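EF0056 (Enterococcus faecalis, PDB 6ORI) is a surface protein of unknown molecular function whose N-terminal region, a calcium-binding structure consistent with immunoglobulin-like folds, is probably involved in biofilm formation. Local coordinates at residues F31-G43 / G183-D195. Residues are numbered along the deposited sequence; the frame is centred on the assembly and turned at random.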
# COMPACT_ATOMS: atom_id res chain seq x y z
N PHE A 31 1.31 -15.19 6.97
CA PHE A 31 1.76 -14.37 5.84
C PHE A 31 2.04 -12.99 6.38
O PHE A 31 1.38 -12.55 7.33
CB PHE A 31 0.70 -14.32 4.75
CG PHE A 31 0.36 -15.67 4.20
CD1 PHE A 31 -0.62 -16.46 4.77
CD2 PHE A 31 1.03 -16.16 3.10
CE1 PHE A 31 -0.91 -17.70 4.27
CE2 PHE A 31 0.75 -17.40 2.60
CZ PHE A 31 -0.21 -18.18 3.19
N SER A 32 2.99 -12.26 5.81
CA SER A 32 3.26 -10.91 6.28
C SER A 32 3.32 -9.85 5.19
O SER A 32 3.27 -8.68 5.52
CB SER A 32 4.52 -10.84 7.14
OG SER A 32 5.64 -11.30 6.43
N ASP A 33 3.38 -10.21 3.92
CA ASP A 33 3.43 -9.17 2.90
C ASP A 33 2.91 -9.67 1.57
O ASP A 33 3.11 -10.83 1.20
CB ASP A 33 4.86 -8.66 2.73
CG ASP A 33 4.94 -7.23 2.24
OD1 ASP A 33 3.92 -6.51 2.11
OD2 ASP A 33 6.10 -6.76 2.06
N LEU A 34 2.21 -8.77 0.89
CA LEU A 34 1.76 -8.99 -0.48
C LEU A 34 1.63 -7.62 -1.10
O LEU A 34 0.92 -6.77 -0.58
CB LEU A 34 0.43 -9.74 -0.47
CG LEU A 34 -0.15 -10.13 -1.82
CD1 LEU A 34 0.76 -11.09 -2.56
CD2 LEU A 34 -1.54 -10.73 -1.63
N GLN A 35 2.36 -7.38 -2.19
CA GLN A 35 2.36 -6.07 -2.83
C GLN A 35 2.30 -6.21 -4.34
O GLN A 35 2.84 -7.16 -4.90
CB GLN A 35 3.64 -5.31 -2.51
CG GLN A 35 3.91 -5.09 -1.05
CD GLN A 35 2.99 -4.10 -0.42
OE1 GLN A 35 2.42 -3.23 -1.08
NE2 GLN A 35 2.82 -4.23 0.87
N PHE A 36 1.63 -5.24 -4.97
CA PHE A 36 1.55 -5.09 -6.42
C PHE A 36 2.27 -3.82 -6.79
O PHE A 36 1.92 -2.75 -6.31
CB PHE A 36 0.08 -5.02 -6.84
CG PHE A 36 -0.16 -4.80 -8.30
CD1 PHE A 36 0.01 -5.82 -9.23
CD2 PHE A 36 -0.59 -3.58 -8.75
CE1 PHE A 36 -0.24 -5.60 -10.57
CE2 PHE A 36 -0.84 -3.38 -10.10
CZ PHE A 36 -0.66 -4.38 -10.99
N ASN A 37 3.29 -3.95 -7.63
CA ASN A 37 4.16 -2.82 -7.95
C ASN A 37 4.21 -2.60 -9.47
O ASN A 37 5.08 -3.14 -10.15
CB ASN A 37 5.56 -3.02 -7.41
CG ASN A 37 6.45 -1.81 -7.68
OD1 ASN A 37 5.96 -0.72 -7.91
ND2 ASN A 37 7.74 -2.03 -7.68
N PRO A 38 3.29 -1.79 -9.99
CA PRO A 38 3.26 -1.47 -11.42
C PRO A 38 4.16 -0.28 -11.76
O PRO A 38 4.34 0.63 -10.92
CB PRO A 38 1.79 -1.08 -11.64
CG PRO A 38 1.40 -0.41 -10.36
CD PRO A 38 2.18 -1.13 -9.26
N LYS A 39 4.69 -0.29 -12.97
CA LYS A 39 5.39 0.89 -13.47
C LYS A 39 4.41 2.05 -13.64
O LYS A 39 3.20 1.85 -13.84
CB LYS A 39 6.03 0.57 -14.81
CG LYS A 39 7.19 -0.39 -14.74
CD LYS A 39 8.35 0.18 -13.95
CE LYS A 39 9.54 -0.73 -14.02
NZ LYS A 39 10.25 -0.79 -12.72
N ALA A 40 4.92 3.27 -13.59
CA ALA A 40 4.10 4.45 -13.87
C ALA A 40 3.61 4.48 -15.32
O ALA A 40 4.33 4.04 -16.23
CB ALA A 40 4.90 5.70 -13.58
N ILE A 41 2.39 4.96 -15.51
CA ILE A 41 1.77 5.07 -16.84
C ILE A 41 2.11 6.45 -17.38
O ILE A 41 1.29 7.37 -17.34
CB ILE A 41 0.24 4.83 -16.82
CG1 ILE A 41 -0.10 3.57 -16.02
CG2 ILE A 41 -0.27 4.70 -18.23
CD1 ILE A 41 -1.63 3.33 -15.83
N THR A 42 3.33 6.57 -17.86
CA THR A 42 3.88 7.84 -18.28
C THR A 42 4.67 7.67 -19.56
O THR A 42 5.14 6.58 -19.90
CB THR A 42 4.83 8.40 -17.20
OG1 THR A 42 5.86 7.44 -16.93
CG2 THR A 42 4.08 8.70 -15.91
N GLY A 43 4.80 8.78 -20.27
CA GLY A 43 5.64 8.84 -21.45
C GLY A 43 5.22 7.85 -22.51
O GLY A 43 4.06 7.79 -22.90
N GLY A 183 -4.76 -8.06 7.05
CA GLY A 183 -3.47 -7.40 6.94
C GLY A 183 -2.76 -7.67 5.62
O GLY A 183 -1.81 -6.95 5.28
N ILE A 184 -3.20 -8.68 4.89
CA ILE A 184 -2.51 -9.10 3.67
C ILE A 184 -3.34 -8.60 2.49
O ILE A 184 -3.92 -9.37 1.71
CB ILE A 184 -2.30 -10.62 3.63
CG1 ILE A 184 -1.69 -11.10 4.95
CG2 ILE A 184 -1.38 -11.01 2.47
CD1 ILE A 184 -0.36 -10.45 5.32
N GLU A 185 -3.47 -7.28 2.47
CA GLU A 185 -4.14 -6.57 1.41
C GLU A 185 -3.51 -5.20 1.24
O GLU A 185 -3.10 -4.55 2.21
CB GLU A 185 -5.63 -6.43 1.66
CG GLU A 185 -6.06 -5.58 2.80
CD GLU A 185 -7.55 -5.38 2.77
OE1 GLU A 185 -8.06 -4.64 1.89
OE2 GLU A 185 -8.23 -5.98 3.63
N SER A 186 -3.45 -4.74 0.00
CA SER A 186 -2.89 -3.45 -0.30
C SER A 186 -3.70 -2.83 -1.41
O SER A 186 -3.95 -3.47 -2.43
CB SER A 186 -1.45 -3.63 -0.71
OG SER A 186 -0.86 -2.36 -0.94
N THR A 187 -4.11 -1.58 -1.21
CA THR A 187 -4.89 -0.81 -2.18
C THR A 187 -4.13 0.46 -2.52
O THR A 187 -3.82 1.25 -1.60
CB THR A 187 -6.27 -0.43 -1.62
OG1 THR A 187 -7.03 -1.62 -1.35
CG2 THR A 187 -7.06 0.45 -2.60
N GLY A 188 -3.83 0.66 -3.81
CA GLY A 188 -3.05 1.79 -4.28
C GLY A 188 -3.61 2.33 -5.58
O GLY A 188 -4.72 1.98 -5.95
N TYR A 189 -2.85 3.20 -6.23
CA TYR A 189 -3.26 3.77 -7.49
C TYR A 189 -2.14 3.83 -8.49
O TYR A 189 -0.98 3.92 -8.12
CB TYR A 189 -3.94 5.14 -7.33
CG TYR A 189 -3.02 6.25 -6.86
CD1 TYR A 189 -2.72 6.42 -5.51
CD2 TYR A 189 -2.44 7.12 -7.76
CE1 TYR A 189 -1.87 7.42 -5.09
CE2 TYR A 189 -1.60 8.13 -7.35
CZ TYR A 189 -1.32 8.28 -6.02
OH TYR A 189 -0.46 9.29 -5.62
N PHE A 190 -2.48 3.73 -9.76
CA PHE A 190 -1.49 3.86 -10.82
C PHE A 190 -1.04 5.29 -10.99
O PHE A 190 -1.85 6.20 -11.07
CB PHE A 190 -2.08 3.35 -12.15
CG PHE A 190 -2.35 1.86 -12.20
CD1 PHE A 190 -1.36 0.98 -12.58
CD2 PHE A 190 -3.61 1.35 -11.90
CE1 PHE A 190 -1.63 -0.39 -12.63
CE2 PHE A 190 -3.87 -0.01 -11.97
CZ PHE A 190 -2.87 -0.86 -12.35
N LEU A 191 0.27 5.47 -11.04
CA LEU A 191 0.85 6.79 -11.28
C LEU A 191 0.81 7.14 -12.74
O LEU A 191 0.93 6.29 -13.62
CB LEU A 191 2.30 6.83 -10.80
CG LEU A 191 2.54 6.50 -9.34
CD1 LEU A 191 4.01 6.67 -9.04
CD2 LEU A 191 1.71 7.38 -8.44
N THR A 192 0.66 8.43 -13.00
CA THR A 192 0.60 8.93 -14.35
C THR A 192 1.42 10.21 -14.39
O THR A 192 2.08 10.54 -13.41
CB THR A 192 -0.84 9.23 -14.75
OG1 THR A 192 -1.36 10.26 -13.90
CG2 THR A 192 -1.71 7.99 -14.62
N ASP A 193 1.39 10.92 -15.51
CA ASP A 193 2.25 12.08 -15.69
C ASP A 193 1.80 13.29 -14.89
O ASP A 193 2.49 14.31 -14.85
CB ASP A 193 2.35 12.45 -17.18
CG ASP A 193 3.47 11.72 -17.90
OD1 ASP A 193 4.61 11.72 -17.37
OD2 ASP A 193 3.22 11.14 -18.98
N GLN A 194 0.64 13.18 -14.24
CA GLN A 194 0.17 14.25 -13.36
C GLN A 194 0.79 14.12 -11.98
O GLN A 194 0.59 14.98 -11.12
CB GLN A 194 -1.36 14.23 -13.25
CG GLN A 194 -1.94 13.12 -12.38
CD GLN A 194 -3.45 13.15 -12.33
OE1 GLN A 194 -4.06 14.22 -12.32
NE2 GLN A 194 -4.07 11.97 -12.29
N ASP A 195 1.54 13.05 -11.77
CA ASP A 195 2.19 12.80 -10.49
C ASP A 195 3.64 13.20 -10.56
O ASP A 195 4.42 12.62 -11.31
CB ASP A 195 2.03 11.34 -10.10
CG ASP A 195 0.58 10.95 -10.00
OD1 ASP A 195 -0.15 11.67 -9.28
OD2 ASP A 195 0.15 10.00 -10.68
O HOH W 1 0.84 -3.00 -3.18
O HOH W 2 1.81 3.09 -11.66
O HOH W 3 0.00 9.63 -17.98
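A water molecule between strands 31-38 and 184-189 is gripped three ways: it donates to Gln-35 OE1 at 2.6 Å, accepts from Phe-36 N, and bonds Ser-186 OG. The two are edge strands of a beta domain consistent with an immunoglobulin-like fold, running the same way at 28° without direct backbone bonds; strand 50-59 pairs with the first and strand 166-173 with the second. Turned about its CB-CG bond (chi2 -71°), the Gln-35 chain carries its amide round to this water, while NE2 donates in the amide plane to the syn lone pair of Asp-33 OD1, so both ends of the amide are held and its rotation is fixed. The other oxygen, Asp-33 OD2, bonds Thr-247 OG1, tying the strand to the second half of the chain. At the start of the pair Ile-184 reaches across: CG2 meets Leu-34 CB at 3.7 Å, and CD1 lies against the Phe-31 carbonyl. Further along, the Phe-190 side chain gathers apolar groups, with Pro-38 CB 3.6 Å from its CE1, Ile-41 CD1 against its CB, and its CZ and CE1 meeting the edge of the Phe-36 ring. Beyond the strands the loops join directly, Ile-41 N donating to Leu-191 O at 2.7 Å, and two waters bridge Lys-39 O to Leu-191 N and Ile-41 O to Asp-193 N. Asp-193 OD1 sits 3.3 Å from Thr-42 CB, and OD2 accepts from Gly-43 N at 3.1 Å on the syn side.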